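Local coordinates for DNA repair protein RAD2 (Saccharomyces cerevisiae, PDB 4Q0W) that cuts single-stranded DNA as a magnesium-dependent endonuclease essential for the incision step of nucleotide excision repair, at residues Ser20-Ile32 with Cys176-Thr190. Residues are numbered along the deposited sequence; the frame is centred on the assembly and turned at random.
With nucleotides of chain C.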
ATOM      1  N   SER A  20     -25.472  28.464   3.959  1.00 30.68           N
ATOM      2  CA  SER A  20     -25.330  28.923   5.342  0.61 34.48           C
ATOM      3  C   SER A  20     -24.213  29.951   5.510  1.00 36.51           C
ATOM      4  O   SER A  20     -24.159  30.659   6.520  1.00 34.46           O
ATOM      5  CB  SER A  20     -25.099  27.742   6.289  0.61 32.55           C
ATOM      6  OG  SER A  20     -23.899  27.066   5.971  0.61 28.07           O
ATOM      7  N   LEU A  21     -23.335  30.047   4.518  1.00 34.59           N
ATOM      8  CA  LEU A  21     -22.175  30.929   4.628  1.00 32.34           C
ATOM      9  C   LEU A  21     -22.484  32.384   4.276  1.00 35.61           C
ATOM     10  O   LEU A  21     -21.579  33.224   4.215  1.00 27.20           O
ATOM     11  CB  LEU A  21     -21.039  30.400   3.753  1.00 29.66           C
ATOM     12  CG  LEU A  21     -20.688  28.937   3.997  1.00 35.55           C
ATOM     13  CD1 LEU A  21     -19.577  28.474   3.067  1.00 35.27           C
ATOM     14  CD2 LEU A  21     -20.291  28.743   5.455  1.00 34.21           C
ATOM     15  N   GLU A  22     -23.764  32.678   4.052  1.00 36.63           N
ATOM     16  CA  GLU A  22     -24.178  34.017   3.654  1.00 32.07           C
ATOM     17  C   GLU A  22     -23.679  35.068   4.632  1.00 30.50           C
ATOM     18  O   GLU A  22     -23.833  34.903   5.839  1.00 28.81           O
ATOM     19  CB  GLU A  22     -25.702  34.098   3.530  1.00 37.92           C
ATOM     20  CG  GLU A  22     -26.189  35.478   3.169  1.00 34.08           C
ATOM     21  CD  GLU A  22     -27.703  35.560   3.026  1.00 54.36           C
ATOM     22  OE1 GLU A  22     -28.303  36.461   3.651  1.00 51.59           O
ATOM     23  OE2 GLU A  22     -28.287  34.735   2.284  1.00 53.80           O
ATOM     24  N   ASP A  23     -23.061  36.123   4.092  1.00 24.46           N
ATOM     25  CA  ASP A  23     -22.477  37.232   4.864  1.00 26.60           C
ATOM     26  C   ASP A  23     -21.199  36.908   5.644  1.00 31.89           C
ATOM     27  O   ASP A  23     -20.615  37.800   6.272  1.00 28.71           O
ATOM     28  CB  ASP A  23     -23.510  37.900   5.777  1.00 36.45           C
ATOM     29  CG  ASP A  23     -24.640  38.540   4.997  1.00 43.40           C
ATOM     30  OD1 ASP A  23     -24.352  39.159   3.953  1.00 47.93           O
ATOM     31  OD2 ASP A  23     -25.811  38.414   5.422  1.00 48.97           O
ATOM     32  N   LYS A  24     -20.751  35.654   5.615  1.00 28.53           N
ATOM     33  CA  LYS A  24     -19.494  35.297   6.265  0.50 30.86           C
ATOM     34  C   LYS A  24     -18.320  36.007   5.596  1.00 28.24           C
ATOM     35  O   LYS A  24     -18.235  36.047   4.367  1.00 25.00           O
ATOM     36  CB  LYS A  24     -19.264  33.784   6.221  0.50 31.38           C
ATOM     37  CG  LYS A  24     -19.521  33.069   7.544  0.50 36.69           C
ATOM     38  CD  LYS A  24     -20.874  33.437   8.122  0.50 39.33           C
ATOM     39  CE  LYS A  24     -21.067  32.824   9.507  0.50 41.82           C
ATOM     40  NZ  LYS A  24     -20.897  31.344   9.494  0.50 36.04           N
ATOM     41  N   ARG A  25     -17.429  36.577   6.407  1.00 22.83           N
ATOM     42  CA  ARG A  25     -16.159  37.096   5.899  1.00 24.22           C
ATOM     43  C   ARG A  25     -15.224  35.893   5.848  1.00 26.82           C
ATOM     44  O   ARG A  25     -15.061  35.193   6.854  1.00 24.08           O
ATOM     45  CB  ARG A  25     -15.578  38.160   6.836  1.00 24.41           C
ATOM     46  CG  ARG A  25     -16.438  39.424   6.995  1.00 28.35           C
ATOM     47  CD  ARG A  25     -15.990  40.229   8.211  1.00 26.88           C
ATOM     48  NE  ARG A  25     -16.018  39.381   9.405  1.00 31.80           N
ATOM     49  CZ  ARG A  25     -15.331  39.616  10.521  1.00 26.14           C
ATOM     50  NH1 ARG A  25     -14.554  40.684  10.624  1.00 25.88           N
ATOM     51  NH2 ARG A  25     -15.416  38.769  11.533  1.00 27.39           N
ATOM     52  N   MET A  26     -14.622  35.634   4.689  1.00 19.62           N
ATOM     53  CA  MET A  26     -13.806  34.433   4.515  1.00 21.20           C
ATOM     54  C   MET A  26     -12.444  34.769   3.926  1.00 22.88           C
ATOM     55  O   MET A  26     -12.359  35.376   2.852  1.00 21.03           O
ATOM     56  CB  MET A  26     -14.515  33.436   3.590  1.00 17.09           C
ATOM     57  CG  MET A  26     -15.768  32.810   4.155  1.00 23.53           C
ATOM     58  SD  MET A  26     -15.412  31.536   5.382  1.00 31.98           S
ATOM     59  CE  MET A  26     -16.751  30.401   4.993  1.00 30.93           C
ATOM     60  N   ALA A  27     -11.372  34.394   4.618  1.00 18.64           N
ATOM     61  CA  ALA A  27     -10.046  34.529   4.024  1.00 16.23           C
ATOM     62  C   ALA A  27      -9.920  33.466   2.940  1.00 19.49           C
ATOM     63  O   ALA A  27     -10.101  32.270   3.209  1.00 21.67           O
ATOM     64  CB  ALA A  27      -8.960  34.341   5.071  1.00 21.30           C
ATOM     65  N   VAL A  28      -9.640  33.880   1.709  1.00 17.05           N
ATOM     66  CA  VAL A  28      -9.474  32.890   0.646  1.00 16.32           C
ATOM     67  C   VAL A  28      -7.996  32.691   0.373  1.00 19.79           C
ATOM     68  O   VAL A  28      -7.290  33.640   0.005  1.00 17.24           O
ATOM     69  CB  VAL A  28     -10.218  33.297  -0.645  1.00 22.43           C
ATOM     70  CG1 VAL A  28     -10.043  32.235  -1.728  1.00 18.27           C
ATOM     71  CG2 VAL A  28     -11.701  33.515  -0.338  1.00 20.40           C
ATOM     72  N   ASP A  29      -7.525  31.467   0.585  1.00 19.46           N
ATOM     73  CA  ASP A  29      -6.125  31.132   0.319  1.00 21.08           C
ATOM     74  C   ASP A  29      -6.005  30.825  -1.167  1.00 18.70           C
ATOM     75  O   ASP A  29      -6.337  29.729  -1.616  1.00 20.65           O
ATOM     76  CB  ASP A  29      -5.675  29.941   1.194  1.00 17.97           C
ATOM     77  CG  ASP A  29      -4.338  29.341   0.749  1.00 26.62           C
ATOM     78  OD1 ASP A  29      -3.609  29.977  -0.046  1.00 23.02           O
ATOM     79  OD2 ASP A  29      -4.010  28.218   1.201  1.00 23.64           O
ATOM     80  N   ALA A  30      -5.523  31.792  -1.940  1.00 19.20           N
ATOM     81  CA  ALA A  30      -5.516  31.628  -3.386  1.00 19.08           C
ATOM     82  C   ALA A  30      -4.108  31.397  -3.901  1.00 23.00           C
ATOM     83  O   ALA A  30      -3.850  31.560  -5.091  1.00 22.11           O
ATOM     84  CB  ALA A  30      -6.138  32.842  -4.053  1.00 22.53           C
ATOM     85  N   SER A  31      -3.218  30.996  -2.993  1.00 22.81           N
ATOM     86  CA  SER A  31      -1.783  30.871  -3.266  1.00 26.01           C
ATOM     87  C   SER A  31      -1.399  29.921  -4.413  1.00 27.14           C
ATOM     88  O   SER A  31      -0.390  30.143  -5.087  1.00 34.95           O
ATOM     89  CB  SER A  31      -1.047  30.449  -1.985  1.00 27.10           C
ATOM     90  OG  SER A  31      -1.505  29.178  -1.520  1.00 26.50           O
ATOM     91  N   ILE A  32      -2.174  28.862  -4.634  1.00 21.23           N
ATOM     92  CA  ILE A  32      -1.827  27.911  -5.694  1.00 29.05           C
ATOM     93  C   ILE A  32      -2.874  27.805  -6.812  1.00 29.83           C
ATOM     94  O   ILE A  32      -2.773  26.943  -7.690  1.00 29.22           O
ATOM     95  CB  ILE A  32      -1.505  26.490  -5.145  1.00 33.84           C
ATOM     96  CG1 ILE A  32      -2.748  25.842  -4.541  1.00 31.32           C
ATOM     97  CG2 ILE A  32      -0.362  26.531  -4.144  1.00 34.34           C
ATOM     98  CD1 ILE A  32      -2.668  24.331  -4.481  1.00 41.22           C
ATOM     99  N   CYS A 176      -3.653  33.787   6.564  1.00 19.45           N
ATOM    100  CA  CYS A 176      -5.089  33.519   6.754  1.00 19.96           C
ATOM    101  C   CYS A 176      -5.405  33.240   8.225  1.00 23.81           C
ATOM    102  O   CYS A 176      -6.354  33.796   8.783  1.00 20.55           O
ATOM    103  CB  CYS A 176      -5.568  32.349   5.886  1.00 16.80           C
ATOM    104  SG  CYS A 176      -5.603  32.685   4.087  1.00 17.00           S
ATOM    105  N   ALA A 177      -4.599  32.387   8.854  1.00 19.87           N
ATOM    106  CA  ALA A 177      -4.800  32.052  10.271  1.00 21.12           C
ATOM    107  C   ALA A 177      -4.740  33.310  11.141  1.00 19.39           C
ATOM    108  O   ALA A 177      -5.504  33.460  12.105  1.00 25.84           O
ATOM    109  CB  ALA A 177      -3.755  31.024  10.732  1.00 19.02           C
ATOM    110  N   GLU A 178      -3.833  34.215  10.792  1.00 19.84           N
ATOM    111  CA  GLU A 178      -3.684  35.467  11.525  1.00 25.02           C
ATOM    112  C   GLU A 178      -4.926  36.351  11.353  1.00 29.17           C
ATOM    113  O   GLU A 178      -5.407  36.944  12.325  1.00 26.69           O
ATOM    114  CB  GLU A 178      -2.411  36.204  11.074  1.00 18.82           C
ATOM    115  CG  GLU A 178      -2.207  37.587  11.694  1.00 22.07           C
ATOM    116  CD  GLU A 178      -1.772  37.551  13.163  1.00 36.85           C
ATOM    117  OE1 GLU A 178      -1.588  36.453  13.728  1.00 37.30           O
ATOM    118  OE2 GLU A 178      -1.616  38.636  13.757  1.00 39.39           O
ATOM    119  N   LEU A 179      -5.453  36.426  10.129  1.00 20.20           N
ATOM    120  CA  LEU A 179      -6.667  37.201   9.886  1.00 27.01           C
ATOM    121  C   LEU A 179      -7.814  36.703  10.760  1.00 22.51           C
ATOM    122  O   LEU A 179      -8.577  37.499  11.332  1.00 23.45           O
ATOM    123  CB  LEU A 179      -7.079  37.132   8.412  1.00 20.02           C
ATOM    124  CG  LEU A 179      -6.131  37.723   7.372  1.00 24.33           C
ATOM    125  CD1 LEU A 179      -6.839  37.795   6.017  1.00 22.99           C
ATOM    126  CD2 LEU A 179      -5.605  39.100   7.798  1.00 19.00           C
ATOM    127  N   LEU A 180      -7.944  35.384  10.863  1.00 20.60           N
ATOM    128  CA  LEU A 180      -9.004  34.812  11.681  1.00 22.24           C
ATOM    129  C   LEU A 180      -8.763  35.146  13.155  1.00 29.55           C
ATOM    130  O   LEU A 180      -9.673  35.605  13.844  1.00 29.38           O
ATOM    131  CB  LEU A 180      -9.112  33.299  11.466  1.00 24.56           C
ATOM    132  CG  LEU A 180     -10.213  32.576  12.252  1.00 25.90           C
ATOM    133  CD1 LEU A 180     -11.616  33.099  11.898  1.00 20.73           C
ATOM    134  CD2 LEU A 180     -10.133  31.071  12.030  1.00 23.11           C
ATOM    135  N   GLN A 181      -7.530  34.950  13.626  1.00 27.63           N
ATOM    136  CA  GLN A 181      -7.202  35.218  15.034  1.00 29.77           C
ATOM    137  C   GLN A 181      -7.511  36.666  15.438  1.00 31.29           C
ATOM    138  O   GLN A 181      -7.886  36.929  16.578  1.00 33.46           O
ATOM    139  CB  GLN A 181      -5.737  34.868  15.332  1.00 27.31           C
ATOM    140  N   LEU A 182      -7.382  37.590  14.490  1.00 29.02           N
ATOM    141  CA  LEU A 182      -7.650  39.000  14.752  1.00 29.88           C
ATOM    142  C   LEU A 182      -9.090  39.370  14.441  1.00 29.80           C
ATOM    143  O   LEU A 182      -9.436  40.551  14.419  1.00 31.03           O
ATOM    144  CB  LEU A 182      -6.728  39.875  13.916  1.00 27.09           C
ATOM    145  CG  LEU A 182      -5.233  39.733  14.175  1.00 35.30           C
ATOM    146  CD1 LEU A 182      -4.445  40.371  13.052  1.00 27.47           C
ATOM    147  CD2 LEU A 182      -4.887  40.379  15.506  1.00 30.45           C
ATOM    148  N   ASN A 183      -9.918  38.361  14.183  1.00 29.58           N
ATOM    149  CA  ASN A 183     -11.331  38.575  13.853  1.00 34.12           C
ATOM    150  C   ASN A 183     -11.555  39.500  12.642  1.00 28.97           C
ATOM    151  O   ASN A 183     -12.546  40.230  12.567  1.00 33.76           O
ATOM    152  CB  ASN A 183     -12.100  39.073  15.082  1.00 30.21           C
ATOM    153  CG  ASN A 183     -13.605  39.008  14.901  1.00 42.07           C
ATOM    154  OD1 ASN A 183     -14.141  38.024  14.372  1.00 38.91           O
ATOM    155  ND2 ASN A 183     -14.297  40.064  15.324  1.00 37.59           N
ATOM    156  N   LEU A 184     -10.629  39.470  11.691  1.00 32.04           N
ATOM    157  CA  LEU A 184     -10.799  40.227  10.456  1.00 22.42           C
ATOM    158  C   LEU A 184     -11.649  39.437   9.460  1.00 27.21           C
ATOM    159  O   LEU A 184     -12.213  40.010   8.517  1.00 27.06           O
ATOM    160  CB  LEU A 184      -9.441  40.581   9.856  1.00 27.97           C
ATOM    161  CG  LEU A 184      -8.559  41.476  10.733  1.00 35.28           C
ATOM    162  CD1 LEU A 184      -7.272  41.866  10.011  1.00 29.79           C
ATOM    163  CD2 LEU A 184      -9.323  42.722  11.177  1.00 36.50           C
ATOM    164  N   VAL A 185     -11.721  38.118   9.673  1.00 23.60           N
ATOM    165  CA  VAL A 185     -12.594  37.232   8.909  1.00 19.39           C
ATOM    166  C   VAL A 185     -13.297  36.272   9.861  1.00 25.33           C
ATOM    167  O   VAL A 185     -12.972  36.229  11.049  1.00 25.04           O
ATOM    168  CB  VAL A 185     -11.820  36.428   7.849  1.00 18.83           C
ATOM    169  CG1 VAL A 185     -11.121  37.364   6.866  1.00 18.36           C
ATOM    170  CG2 VAL A 185     -10.801  35.484   8.516  1.00 19.01           C
ATOM    171  N   ASP A 186     -14.250  35.501   9.345  1.00 23.94           N
ATOM    172  CA  ASP A 186     -14.995  34.558  10.170  1.00 20.13           C
ATOM    173  C   ASP A 186     -14.613  33.123   9.888  1.00 27.03           C
ATOM    174  O   ASP A 186     -15.035  32.212  10.603  1.00 23.03           O
ATOM    175  CB  ASP A 186     -16.489  34.706   9.914  1.00 27.63           C
ATOM    176  CG  ASP A 186     -16.973  36.097  10.162  1.00 25.78           C
ATOM    177  OD1 ASP A 186     -16.628  36.660  11.221  1.00 28.74           O
ATOM    178  OD2 ASP A 186     -17.677  36.640   9.286  1.00 31.22           O
ATOM    179  N   GLY A 187     -13.827  32.914   8.836  1.00 28.68           N
ATOM    180  CA  GLY A 187     -13.466  31.565   8.431  1.00 21.99           C
ATOM    181  C   GLY A 187     -12.364  31.597   7.391  1.00 20.94           C
ATOM    182  O   GLY A 187     -12.009  32.670   6.887  1.00 18.97           O
ATOM    183  N   ILE A 188     -11.805  30.426   7.087  1.00 18.02           N
ATOM    184  CA  ILE A 188     -10.732  30.326   6.115  1.00 15.80           C
ATOM    185  C   ILE A 188     -11.067  29.285   5.053  1.00 20.85           C
ATOM    186  O   ILE A 188     -11.403  28.136   5.359  1.00 18.94           O
ATOM    187  CB  ILE A 188      -9.381  29.967   6.772  1.00 18.46           C
ATOM    188  CG1 ILE A 188      -9.004  30.991   7.846  1.00 20.72           C
ATOM    189  CG2 ILE A 188      -8.290  29.879   5.712  1.00 13.94           C
ATOM    190  CD1 ILE A 188      -7.825  30.526   8.769  1.00 20.54           C
ATOM    191  N   ILE A 189     -10.995  29.701   3.794  1.00 14.41           N
ATOM    192  CA  ILE A 189     -11.212  28.776   2.703  1.00 17.45           C
ATOM    193  C   ILE A 189      -9.846  28.343   2.182  1.00 17.15           C
ATOM    194  O   ILE A 189      -9.096  29.158   1.622  1.00 15.94           O
ATOM    195  CB  ILE A 189     -12.076  29.426   1.583  1.00 22.13           C
ATOM    196  CG1 ILE A 189     -13.514  29.648   2.074  1.00 19.74           C
ATOM    197  CG2 ILE A 189     -12.099  28.547   0.339  1.00 19.38           C
ATOM    198  CD1 ILE A 189     -14.327  30.652   1.207  1.00 19.93           C
ATOM    199  N   THR A 190      -9.515  27.076   2.406  1.00 17.21           N
ATOM    200  CA  THR A 190      -8.249  26.495   1.943  1.00 17.36           C
ATOM    201  C   THR A 190      -8.381  24.991   1.957  1.00 15.93           C
ATOM    202  O   THR A 190      -9.257  24.451   2.640  1.00 20.01           O
ATOM    203  CB  THR A 190      -7.047  26.888   2.848  1.00 19.24           C
ATOM    204  OG1 THR A 190      -5.832  26.411   2.251  1.00 22.37           O
ATOM    205  CG2 THR A 190      -7.175  26.255   4.250  1.00 14.10           C
TER
ATOM    206  P    DT C   3       4.986  22.365  -7.106  1.00 88.09           P
ATOM    207  O5'  DT C   3       3.532  22.936  -7.473  1.00 54.01           O
ATOM    208  C5'  DT C   3       3.007  24.078  -6.796  1.00 45.18           C
ATOM    209  C4'  DT C   3       1.659  23.763  -6.179  1.00 41.79           C
ATOM    210  O4'  DT C   3       0.692  23.459  -7.204  1.00 46.70           O
ATOM    211  C3'  DT C   3       1.683  22.537  -5.281  1.00 49.91           C
ATOM    212  O3'  DT C   3       1.774  22.975  -3.936  1.00 50.85           O
ATOM    213  C2'  DT C   3       0.372  21.801  -5.541  1.00 46.36           C
ATOM    214  C1'  DT C   3      -0.270  22.557  -6.693  1.00 48.22           C
ATOM    215  N1   DT C   3      -0.674  21.688  -7.826  1.00 43.81           N
ATOM    216  C2   DT C   3      -2.004  21.368  -7.995  1.00 36.51           C
ATOM    217  O2   DT C   3      -2.883  21.752  -7.245  1.00 40.44           O
ATOM    218  N3   DT C   3      -2.267  20.584  -9.088  1.00 37.13           N
ATOM    219  C4   DT C   3      -1.338  20.097  -9.994  1.00 47.77           C
ATOM    220  O4   DT C   3      -1.663  19.388 -10.945  1.00 55.01           O
ATOM    221  C5   DT C   3       0.036  20.470  -9.743  1.00 45.06           C
ATOM    222  C7   DT C   3       1.126  20.006 -10.661  1.00 51.72           C
ATOM    223  C6   DT C   3       0.302  21.241  -8.686  1.00 39.27           C
TER
HETATM  224  O   HOH W   1     -19.942  38.236   9.397  1.00 50.63           O
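Parallel pairing at the heart of the mixed sheet of a PIN-like nuclease core joins the N-domain to the I-domain here: strand 25-29 runs alongside strand 187-189, and helix 172-181, which leads into the second strand, packs on one face. Between the strands, Ala27 N donates to Gly187 O (2.9 Å), Ile189 N to Ala27 O, and Asp29 N to Ile189 O. The Ala27 methyl faces the helix, meeting Cys176 SG and Leu179 CD1 of the helix and Val185 CG2 of the loop after it, while on the other face Ile189 CD1 reaches Met26 CB (3.7 Å). At the strand entrance, Arg25 and Asp186 hold each other by backbone and side chain: Asp186 OD2 takes the Arg25 backbone N-H on its anti side, well out of the carboxylate plane (2.9 Å), and Asp186 N returns a bond to Arg25 O. The Arg25 chain bends at chi3 (-55°), bringing NH2 to Asp186 OD1 in a salt bridge whose modelled 2.5 Å is doubtfully short, with carboxylate and guanidinium planes 52° apart. End-on, NH1 reaches Asn183 O (2.8 Å) and NH2 meets Asn183 OD1 from above its carbonyl plane; Asn183 is the C-prime residue of the Schellman motif closing the helix. An alanine in place of Arg25 would remove the guanidinium and is likely to leave the Asp186 carboxylate without its charged mate and the helix end less firmly tied to the strand. At the far end lies Asp29, which probably binds magnesium. With CG opposite the backbone N (chi1 167°), its OD2 accepts from Thr190 OG1 (2.8 Å), while OD1 takes both Ser31 N, in an Asx turn, and Ser31 OG, the latter on its syn lone pair at 2.7 Å.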